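Local coordinates for protein cephalosporin acylase (Bacillus halodurans, PDB 2NLZ) that probably hydrolyses amide bonds, perhaps the side-chain amide of cephalosporins, as an Ntn-hydrolase of the gamma-glutamyltranspeptidase family, at residues Y360-V371 / Q431-M439; P462-W471 / F509-R517. The protein carries 1 engineered substitution. One frame throughout, in Å; residues are numbered along the deposited sequence.

Interaction 1 (Y360-V371 / Q431-M439); sequences YLATADGDGNMV and QPIGPFGVM
Y360 lays its ring flat over the backbone of G437, where two strands of facing layers meet. Strands 360-365 and 431-438 run antiparallel, at 169°, and helix 47-61 packs behind 360-371 while H448 of helix 444-457 meets F436 edge-to-face behind the other. This layering is consistent with the alpha-beta-beta-alpha sandwich of the Ntn-hydrolases. The touch on the ring is a CH-pi contact: the CA of G437 stands 3.6 Å from the centroid of the Y360 ring, close to its normal. CG of Y360 lies anti to the backbone N (chi1 -180°), which carries the ring across to the second strand. G437 has no CB, and one would run into CE1 of the ring. The phenol OH continues past F436 to a hydrogen bond with OG of S372. Replacing Y360 with an alanine would probably leave S372 OG without that mate and open a gap over G437.

Further along, the P435 ring fills the space beside A362 and V371. Its CG is 3.8 Å from A362 CB, and its CB is 3.4 Å from V371 O. M370 reaches over from the neighbouring strand of the hairpin. Its chain bends at chi2 and chi3, and the side chain as a whole crosses those of P432 and P435 at about a right angle. M370 CE meets P432 CB at 3.3 Å, and M370 SD lies 4.1 Å from P435 CD. F425 also touches both M370 and P432. The hairpin closes in a type I turn from D365 to G368. There the D365 carboxylate takes two bonds from N369: the backbone N gives to OD1 at 2.8 Å, and ND2 reaches the syn lone pair of OD2 at 3.1 Å.

Interaction 2 (P462-W471 / F509-R517); sequences PQAALDAPRW and FGRGQIIWR
R470 NH1 is held by two backbone carbonyls of 509-517. The bond to F509 O is 3.0 Å long with an N-H...O angle of 145°, and NH1 stands above the carbonyl plane. The bond to G510 O is weak, though that oxygen lies at the guanidinium edge. The chain of R470 is extended from CG to NE, which brings the charged end up to the loop. NH2 forms a salt bridge with E529, whose OE2 also accepts from the N of G512. The buried charge therefore has a carboxylate close by, which probably steadies it. In turn, CE1 of the F509 ring lies 3.6 Å from R470 O.

Beyond the loop, helix 462-467 runs nearly antiparallel to strand 512-517, at 159°. It packs on one face of the strand, consistent with a helical layer of the Ntn-hydrolase sandwich. Q513 and I515 point the other way, toward strand 359-365. I514 gives the largest share of the strand's contact with the helix. Its CG1 is anti to the carbonyl carbon (chi1 -72°), which sends CD1 toward L466 and leaves CG2 for P462. I514 CD1 meets L466 CD1 at 3.6 Å, the two side chains lying alongside and pointing opposite ways. I514 CG2 touches P462 CB at 3.5 Å and also sits over one face of the W516 ring. P462 CD approaches W516 CD1 at 3.9 Å. L466 comes close over G512, where a CB would run into L466 CD1. On the helix itself, D467 OD1 receives Q463 NE2 at 3.0 Å and also bonds S14 of a second subunit.

How the interactions relate
Both segments of interaction 1 precede those of interaction 2 in the chain, and the centres of the two contacts are about 14 Å apart. Strands 431-438 and 512-517 are antiparallel neighbours, so the two contacts share one sheet. Probable backbone hydrogen bonds join them: I433 O to R517 N at 2.6 Å, and G437 O to Q513 N at 3.2 Å. Interaction 1 uses the face of this sheet that meets the hairpin of 360-371. Interaction 2 uses the other face, under helix 462-467. Strand 512-517 serves both sides, since I515 reaches A362. Together they tie sheet to sheet and sheet to helix in the core.

Interaction 1 (Y360-V371 / Q431-M439)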
loop_
_atom_site.group_PDB
_atom_site.type_symbol
_atom_site.label_atom_id
_atom_site.label_comp_id
_atom_site.label_asym_id
_atom_site.label_seq_id
_atom_site.Cartn_x
_atom_site.Cartn_y
_atom_site.Cartn_z
ATOM N N TYR D 360 8.583 27.462 -9.395
ATOM C CA TYR D 360 7.590 28.131 -8.564
ATOM C C TYR D 360 8.120 28.344 -7.152
ATOM O O TYR D 360 8.991 27.611 -6.675
ATOM C CB TYR D 360 6.218 27.421 -8.564
ATOM C CG TYR D 360 5.230 28.156 -7.691
ATOM C CD1 TYR D 360 4.702 29.370 -8.101
ATOM C CD2 TYR D 360 4.881 27.681 -6.430
ATOM C CE1 TYR D 360 3.837 30.090 -7.291
ATOM C CE2 TYR D 360 4.016 28.392 -5.613
ATOM C CZ TYR D 360 3.498 29.598 -6.053
ATOM O OH TYR D 360 2.638 30.323 -5.264
ATOM N N LEU D 361 7.572 29.353 -6.490
ATOM C CA LEU D 361 8.162 29.935 -5.308
ATOM C C LEU D 361 7.030 30.609 -4.542
ATOM O O LEU D 361 6.139 31.222 -5.155
ATOM C CB LEU D 361 9.193 30.959 -5.788
ATOM C CG LEU D 361 9.972 32.013 -5.027
ATOM C CD1 LEU D 361 10.851 32.640 -6.066
ATOM C CD2 LEU D 361 9.084 33.064 -4.379
ATOM N N ALA D 362 7.048 30.500 -3.215
ATOM C CA ALA D 362 6.080 31.226 -2.410
ATOM C C ALA D 362 6.725 31.763 -1.159
ATOM O O ALA D 362 7.479 31.059 -0.487
ATOM C CB ALA D 362 4.896 30.354 -2.060
ATOM N N THR D 363 6.432 33.027 -0.861
ATOM C CA THR D 363 6.963 33.692 0.322
ATOM C C THR D 363 5.878 34.449 1.097
ATOM O O THR D 363 4.909 34.966 0.524
ATOM C CB THR D 363 8.047 34.688 -0.053
ATOM O OG1 THR D 363 7.571 35.495 -1.129
ATOM C CG2 THR D 363 9.315 33.980 -0.509
ATOM N N ALA D 364 6.058 34.504 2.410
ATOM C CA ALA D 364 5.187 35.279 3.287
ATOM C C ALA D 364 5.991 35.790 4.490
ATOM O O ALA D 364 6.975 35.155 4.907
ATOM C CB ALA D 364 4.012 34.441 3.745
ATOM N N ASP D 365 5.582 36.934 5.037
ATOM C CA ASP D 365 6.233 37.475 6.233
ATOM C C ASP D 365 5.278 37.765 7.387
ATOM O O ASP D 365 4.069 37.525 7.287
ATOM C CB ASP D 365 7.091 38.708 5.895
ATOM C CG ASP D 365 6.280 39.885 5.349
ATOM O OD1 ASP D 365 5.090 40.028 5.699
ATOM O OD2 ASP D 365 6.851 40.693 4.583
ATOM N N GLY D 366 5.838 38.288 8.476
ATOM C CA GLY D 366 5.068 38.630 9.669
ATOM C C GLY D 366 4.160 39.831 9.515
ATOM O O GLY D 366 3.130 39.904 10.169
ATOM N N ASP D 367 4.536 40.757 8.635
ATOM C CA ASP D 367 3.793 42.009 8.421
ATOM C C ASP D 367 2.644 41.883 7.419
ATOM O O ASP D 367 2.153 42.892 6.907
ATOM C CB ASP D 367 4.742 43.117 7.949
ATOM C CG ASP D 367 5.914 43.334 8.897
ATOM O OD1 ASP D 367 5.675 43.563 10.099
ATOM O OD2 ASP D 367 7.078 43.288 8.439
ATOM N N GLY D 368 2.232 40.650 7.127
ATOM C CA GLY D 368 1.088 40.400 6.251
ATOM C C GLY D 368 1.355 40.514 4.762
ATOM O O GLY D 368 0.415 40.594 3.976
ATOM N N ASN D 369 2.627 40.531 4.373
ATOM C CA ASN D 369 2.991 40.466 2.959
ATOM C C ASN D 369 3.183 39.024 2.489
ATOM O O ASN D 369 3.705 38.186 3.234
ATOM C CB ASN D 369 4.226 41.300 2.672
ATOM C CG ASN D 369 4.087 42.716 3.165
ATOM O OD1 ASN D 369 3.124 43.407 2.839
ATOM N ND2 ASN D 369 5.048 43.159 3.965
ATOM N N MET D 370 2.720 38.741 1.269
ATOM C CA MET D 370 2.720 37.389 0.707
ATOM C C MET D 370 2.909 37.458 -0.800
ATOM O O MET D 370 2.328 38.345 -1.455
ATOM C CB MET D 370 1.397 36.671 1.011
ATOM C CG MET D 370 1.121 36.493 2.495
ATOM S SD MET D 370 0.188 35.030 2.946
ATOM C CE MET D 370 -1.455 35.639 2.657
ATOM N N VAL D 371 3.714 36.550 -1.360
ATOM C CA VAL D 371 3.878 36.517 -2.820
ATOM C C VAL D 371 3.874 35.131 -3.459
ATOM O O VAL D 371 4.471 34.187 -2.949
ATOM C CB VAL D 371 5.069 37.410 -3.339
ATOM C CG1 VAL D 371 6.086 37.671 -2.251
ATOM C CG2 VAL D 371 5.726 36.833 -4.614
ATOM N N GLN D 431 -9.654 38.825 2.982
ATOM C CA GLN D 431 -8.502 38.474 3.799
ATOM C C GLN D 431 -7.598 37.581 2.945
ATOM O O GLN D 431 -8.090 36.763 2.159
ATOM C CB GLN D 431 -8.935 37.746 5.078
ATOM C CG GLN D 431 -9.764 38.582 6.053
ATOM C CD GLN D 431 -8.973 39.726 6.662
ATOM O OE1 GLN D 431 -7.805 39.570 7.024
ATOM N NE2 GLN D 431 -9.609 40.885 6.776
ATOM N N PRO D 432 -6.270 37.742 3.079
ATOM C CA PRO D 432 -5.394 36.885 2.305
ATOM C C PRO D 432 -5.231 35.542 3.004
ATOM O O PRO D 432 -4.996 35.487 4.225
ATOM C CB PRO D 432 -4.070 37.638 2.335
ATOM C CG PRO D 432 -4.056 38.291 3.668
ATOM C CD PRO D 432 -5.506 38.670 3.934
ATOM N N ILE D 433 -5.380 34.460 2.252
ATOM C CA ILE D 433 -4.999 33.183 2.835
ATOM C C ILE D 433 -3.665 32.668 2.264
ATOM O O ILE D 433 -2.903 32.025 2.980
ATOM C CB ILE D 433 -6.158 32.138 2.942
ATOM C CG1 ILE D 433 -6.283 31.302 1.689
ATOM C CG2 ILE D 433 -7.510 32.797 3.317
ATOM C CD1 ILE D 433 -7.062 30.058 1.968
ATOM N N GLY D 434 -3.352 32.989 1.012
ATOM C CA GLY D 434 -1.985 32.743 0.548
ATOM C C GLY D 434 -1.651 32.443 -0.904
ATOM O O GLY D 434 -2.533 32.345 -1.774
ATOM N N PRO D 435 -0.343 32.314 -1.179
ATOM C CA PRO D 435 0.145 31.967 -2.506
ATOM C C PRO D 435 0.225 30.454 -2.721
ATOM O O PRO D 435 0.516 29.694 -1.785
ATOM C CB PRO D 435 1.534 32.592 -2.530
ATOM C CG PRO D 435 1.984 32.549 -1.094
ATOM C CD PRO D 435 0.756 32.531 -0.223
ATOM N N PHE D 436 -0.057 30.037 -3.952
ATOM C CA PHE D 436 0.075 28.646 -4.348
ATOM C C PHE D 436 0.442 28.607 -5.824
ATOM O O PHE D 436 0.230 29.585 -6.547
ATOM C CB PHE D 436 -1.225 27.873 -4.093
ATOM C CG PHE D 436 -2.352 28.251 -5.015
ATOM C CD1 PHE D 436 -3.209 29.273 -4.684
ATOM C CD2 PHE D 436 -2.558 27.570 -6.211
ATOM C CE1 PHE D 436 -4.235 29.620 -5.515
ATOM C CE2 PHE D 436 -3.585 27.916 -7.052
ATOM C CZ PHE D 436 -4.428 28.941 -6.702
ATOM N N GLY D 437 1.004 27.483 -6.258
ATOM C CA GLY D 437 1.269 27.247 -7.671
ATOM C C GLY D 437 1.666 25.808 -7.887
ATOM O O GLY D 437 2.254 25.182 -7.000
ATOM N N VAL D 438 1.309 25.263 -9.048
ATOM C CA VAL D 438 1.840 23.971 -9.464
ATOM C C VAL D 438 2.460 24.031 -10.858
ATOM O O VAL D 438 1.770 23.877 -11.866
ATOM C CB VAL D 438 0.814 22.834 -9.389
ATOM C CG1 VAL D 438 1.499 21.490 -9.660
ATOM C CG2 VAL D 438 0.160 22.802 -8.036
ATOM N N MET D 439 3.761 24.315 -10.869
ATOM C CA MET D 439 4.725 24.066 -11.950
ATOM C C MET D 439 4.333 22.966 -12.958
ATOM O O MET D 439 3.784 21.943 -12.574
ATOM C CB MET D 439 6.037 23.652 -11.251
ATOM C CG MET D 439 7.328 23.876 -11.976
ATOM S SD MET D 439 7.724 22.626 -13.213
ATOM C CE MET D 439 7.431 21.092 -12.373
#

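Interaction 2 (P462-W471 / F509-R517)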
loop_
_atom_site.group_PDB
_atom_site.type_symbol
_atom_site.label_atom_id
_atom_site.label_comp_id
_atom_site.label_asym_id
_atom_site.label_seq_id
_atom_site.Cartn_x
_atom_site.Cartn_y
_atom_site.Cartn_z
ATOM N N PRO D 462 -1.832 22.053 3.566
ATOM C CA PRO D 462 -0.961 22.420 2.435
ATOM C C PRO D 462 -0.078 21.275 1.930
ATOM O O PRO D 462 -0.005 21.060 0.716
ATOM C CB PRO D 462 -0.096 23.553 3.005
ATOM C CG PRO D 462 -0.375 23.580 4.486
ATOM C CD PRO D 462 -1.768 23.082 4.618
ATOM N N GLN D 463 0.546 20.537 2.856
ATOM C CA GLN D 463 1.395 19.393 2.512
ATOM C C GLN D 463 0.625 18.188 1.945
ATOM O O GLN D 463 0.987 17.643 0.891
ATOM C CB GLN D 463 2.213 18.943 3.715
ATOM C CG GLN D 463 3.301 17.969 3.337
ATOM C CD GLN D 463 4.210 18.525 2.261
ATOM O OE1 GLN D 463 4.870 19.547 2.452
ATOM N NE2 GLN D 463 4.247 17.856 1.119
ATOM N N ALA D 464 -0.421 17.763 2.656
ATOM C CA ALA D 464 -1.340 16.742 2.162
ATOM C C ALA D 464 -1.895 17.099 0.772
ATOM O O ALA D 464 -1.996 16.235 -0.092
ATOM C CB ALA D 464 -2.461 16.540 3.149
ATOM N N ALA D 465 -2.220 18.376 0.547
ATOM C CA ALA D 465 -2.787 18.795 -0.740
ATOM C C ALA D 465 -1.792 18.541 -1.852
ATOM O O ALA D 465 -2.171 18.172 -2.963
ATOM C CB ALA D 465 -3.189 20.254 -0.716
ATOM N N LEU D 466 -0.519 18.737 -1.524
ATOM C CA LEU D 466 0.591 18.494 -2.436
ATOM C C LEU D 466 0.957 17.005 -2.554
ATOM O O LEU D 466 1.290 16.541 -3.638
ATOM C CB LEU D 466 1.803 19.300 -1.971
ATOM C CG LEU D 466 2.097 20.647 -2.624
ATOM C CD1 LEU D 466 0.918 21.204 -3.355
ATOM C CD2 LEU D 466 2.562 21.591 -1.572
ATOM N N ASP D 467 0.901 16.278 -1.437
ATOM C CA ASP D 467 1.141 14.824 -1.407
ATOM C C ASP D 467 0.170 14.033 -2.274
ATOM O O ASP D 467 0.563 13.029 -2.868
ATOM C CB ASP D 467 1.023 14.283 0.025
ATOM C CG ASP D 467 2.132 14.770 0.935
ATOM O OD1 ASP D 467 3.225 15.102 0.421
ATOM O OD2 ASP D 467 1.903 14.816 2.165
ATOM N N ALA D 468 -1.090 14.488 -2.308
ATOM C CA ALA D 468 -2.197 13.827 -3.006
ATOM C C ALA D 468 -1.861 13.446 -4.454
ATOM O O ALA D 468 -1.243 14.236 -5.179
ATOM C CB ALA D 468 -3.435 14.705 -2.963
ATOM N N PRO D 469 -2.253 12.221 -4.864
ATOM C CA PRO D 469 -2.003 11.710 -6.216
ATOM C C PRO D 469 -2.662 12.589 -7.260
ATOM O O PRO D 469 -3.711 13.179 -6.992
ATOM C CB PRO D 469 -2.656 10.327 -6.202
ATOM C CG PRO D 469 -3.626 10.362 -5.043
ATOM C CD PRO D 469 -2.970 11.239 -4.030
ATOM N N ARG D 470 -2.047 12.678 -8.433
ATOM C CA ARG D 470 -2.467 13.651 -9.426
ATOM C C ARG D 470 -2.848 13.039 -10.751
ATOM O O ARG D 470 -2.297 12.030 -11.167
ATOM C CB ARG D 470 -1.384 14.708 -9.640
ATOM C CG ARG D 470 -1.226 15.667 -8.462
ATOM C CD ARG D 470 0.012 16.520 -8.615
ATOM N NE ARG D 470 0.413 17.141 -7.360
ATOM C CZ ARG D 470 1.631 17.628 -7.115
ATOM N NH1 ARG D 470 2.576 17.562 -8.050
ATOM N NH2 ARG D 470 1.907 18.178 -5.929
ATOM N N TRP D 471 -3.811 13.669 -11.407
ATOM C CA TRP D 471 -4.164 13.333 -12.769
ATOM C C TRP D 471 -3.836 14.517 -13.665
ATOM O O TRP D 471 -3.738 15.652 -13.183
ATOM C CB TRP D 471 -5.656 13.014 -12.862
ATOM C CG TRP D 471 -6.504 14.107 -12.315
ATOM C CD1 TRP D 471 -7.005 14.202 -11.044
ATOM C CD2 TRP D 471 -6.941 15.282 -13.012
ATOM N NE1 TRP D 471 -7.727 15.362 -10.913
ATOM C CE2 TRP D 471 -7.699 16.041 -12.105
ATOM C CE3 TRP D 471 -6.762 15.762 -14.312
ATOM C CZ2 TRP D 471 -8.275 17.256 -12.458
ATOM C CZ3 TRP D 471 -7.332 16.977 -14.660
ATOM C CH2 TRP D 471 -8.079 17.707 -13.740
ATOM N N PHE D 509 4.199 15.252 -13.230
ATOM C CA PHE D 509 2.947 15.765 -12.676
ATOM C C PHE D 509 3.121 17.074 -11.895
ATOM O O PHE D 509 2.277 17.460 -11.076
ATOM C CB PHE D 509 2.234 14.681 -11.861
ATOM C CG PHE D 509 1.713 13.555 -12.704
ATOM C CD1 PHE D 509 0.426 13.591 -13.205
ATOM C CD2 PHE D 509 2.520 12.463 -13.009
ATOM C CE1 PHE D 509 -0.056 12.558 -13.988
ATOM C CE2 PHE D 509 2.049 11.428 -13.791
ATOM C CZ PHE D 509 0.762 11.475 -14.285
ATOM N N GLY D 510 4.229 17.753 -12.169
ATOM C CA GLY D 510 4.460 19.081 -11.638
ATOM C C GLY D 510 5.053 19.160 -10.246
ATOM O O GLY D 510 5.181 18.157 -9.550
ATOM N N ARG D 511 5.412 20.381 -9.858
ATOM C CA ARG D 511 5.925 20.682 -8.525
ATOM C C ARG D 511 5.081 21.788 -7.903
ATOM O O ARG D 511 4.767 22.781 -8.545
ATOM C CB ARG D 511 7.409 21.081 -8.590
ATOM C CG ARG D 511 8.331 19.937 -9.051
ATOM C CD ARG D 511 9.664 20.416 -9.593
ATOM N NE ARG D 511 10.204 19.486 -10.581
ATOM C CZ ARG D 511 11.374 19.637 -11.194
ATOM N NH1 ARG D 511 12.141 20.683 -10.922
ATOM N NH2 ARG D 511 11.783 18.740 -12.079
ATOM N N GLY D 512 4.696 21.626 -6.653
ATOM C CA GLY D 512 3.868 22.642 -6.029
ATOM C C GLY D 512 4.463 23.211 -4.765
ATOM O O GLY D 512 5.296 22.569 -4.116
ATOM N N GLN D 513 4.056 24.432 -4.425
ATOM C CA GLN D 513 4.331 24.996 -3.105
ATOM C C GLN D 513 3.092 25.747 -2.633
ATOM O O GLN D 513 2.376 26.366 -3.429
ATOM C CB GLN D 513 5.533 25.946 -3.103
ATOM C CG GLN D 513 6.690 25.581 -4.035
ATOM C CD GLN D 513 7.571 24.495 -3.477
ATOM O OE1 GLN D 513 8.151 23.705 -4.231
ATOM N NE2 GLN D 513 7.680 24.443 -2.149
ATOM N N ILE D 514 2.847 25.682 -1.329
ATOM C CA ILE D 514 1.710 26.332 -0.719
ATOM C C ILE D 514 2.163 26.946 0.602
ATOM O O ILE D 514 2.882 26.317 1.373
ATOM C CB ILE D 514 0.546 25.323 -0.467
ATOM C CG1 ILE D 514 -0.130 24.916 -1.787
ATOM C CG2 ILE D 514 -0.500 25.901 0.473
ATOM C CD1 ILE D 514 -1.061 23.703 -1.680
ATOM N N ILE D 515 1.764 28.196 0.824
ATOM C CA ILE D 515 1.787 28.804 2.151
ATOM C C ILE D 515 0.383 29.345 2.450
ATOM O O ILE D 515 -0.115 30.190 1.705
ATOM C CB ILE D 515 2.822 29.955 2.266
ATOM C CG1 ILE D 515 4.236 29.455 2.002
ATOM C CG2 ILE D 515 2.803 30.540 3.651
ATOM C CD1 ILE D 515 5.271 30.553 1.977
ATOM N N TRP D 516 -0.254 28.850 3.512
ATOM C CA TRP D 516 -1.521 29.424 3.971
ATOM C C TRP D 516 -1.361 30.219 5.264
ATOM O O TRP D 516 -0.712 29.773 6.211
ATOM C CB TRP D 516 -2.642 28.381 4.173
ATOM C CG TRP D 516 -3.081 27.532 2.983
ATOM C CD1 TRP D 516 -3.462 26.228 3.036
ATOM C CD2 TRP D 516 -3.199 27.925 1.602
ATOM N NE1 TRP D 516 -3.790 25.768 1.786
ATOM C CE2 TRP D 516 -3.643 26.787 0.883
ATOM C CE3 TRP D 516 -2.972 29.121 0.902
ATOM C CZ2 TRP D 516 -3.863 26.804 -0.510
ATOM C CZ3 TRP D 516 -3.188 29.143 -0.493
ATOM C CH2 TRP D 516 -3.632 27.990 -1.178
ATOM N N ARG D 517 -1.965 31.402 5.293
ATOM C CA ARG D 517 -2.011 32.208 6.495
ATOM C C ARG D 517 -3.403 32.177 7.107
ATOM O O ARG D 517 -4.389 32.505 6.443
ATOM C CB ARG D 517 -1.646 33.654 6.193
ATOM C CG ARG D 517 -2.091 34.586 7.305
ATOM C CD ARG D 517 -2.265 36.029 6.871
ATOM N NE ARG D 517 -1.139 36.765 7.395
ATOM C CZ ARG D 517 -1.130 37.568 8.450
ATOM N NH1 ARG D 517 0.031 38.104 8.790
ATOM N NH2 ARG D 517 -2.231 37.856 9.140
#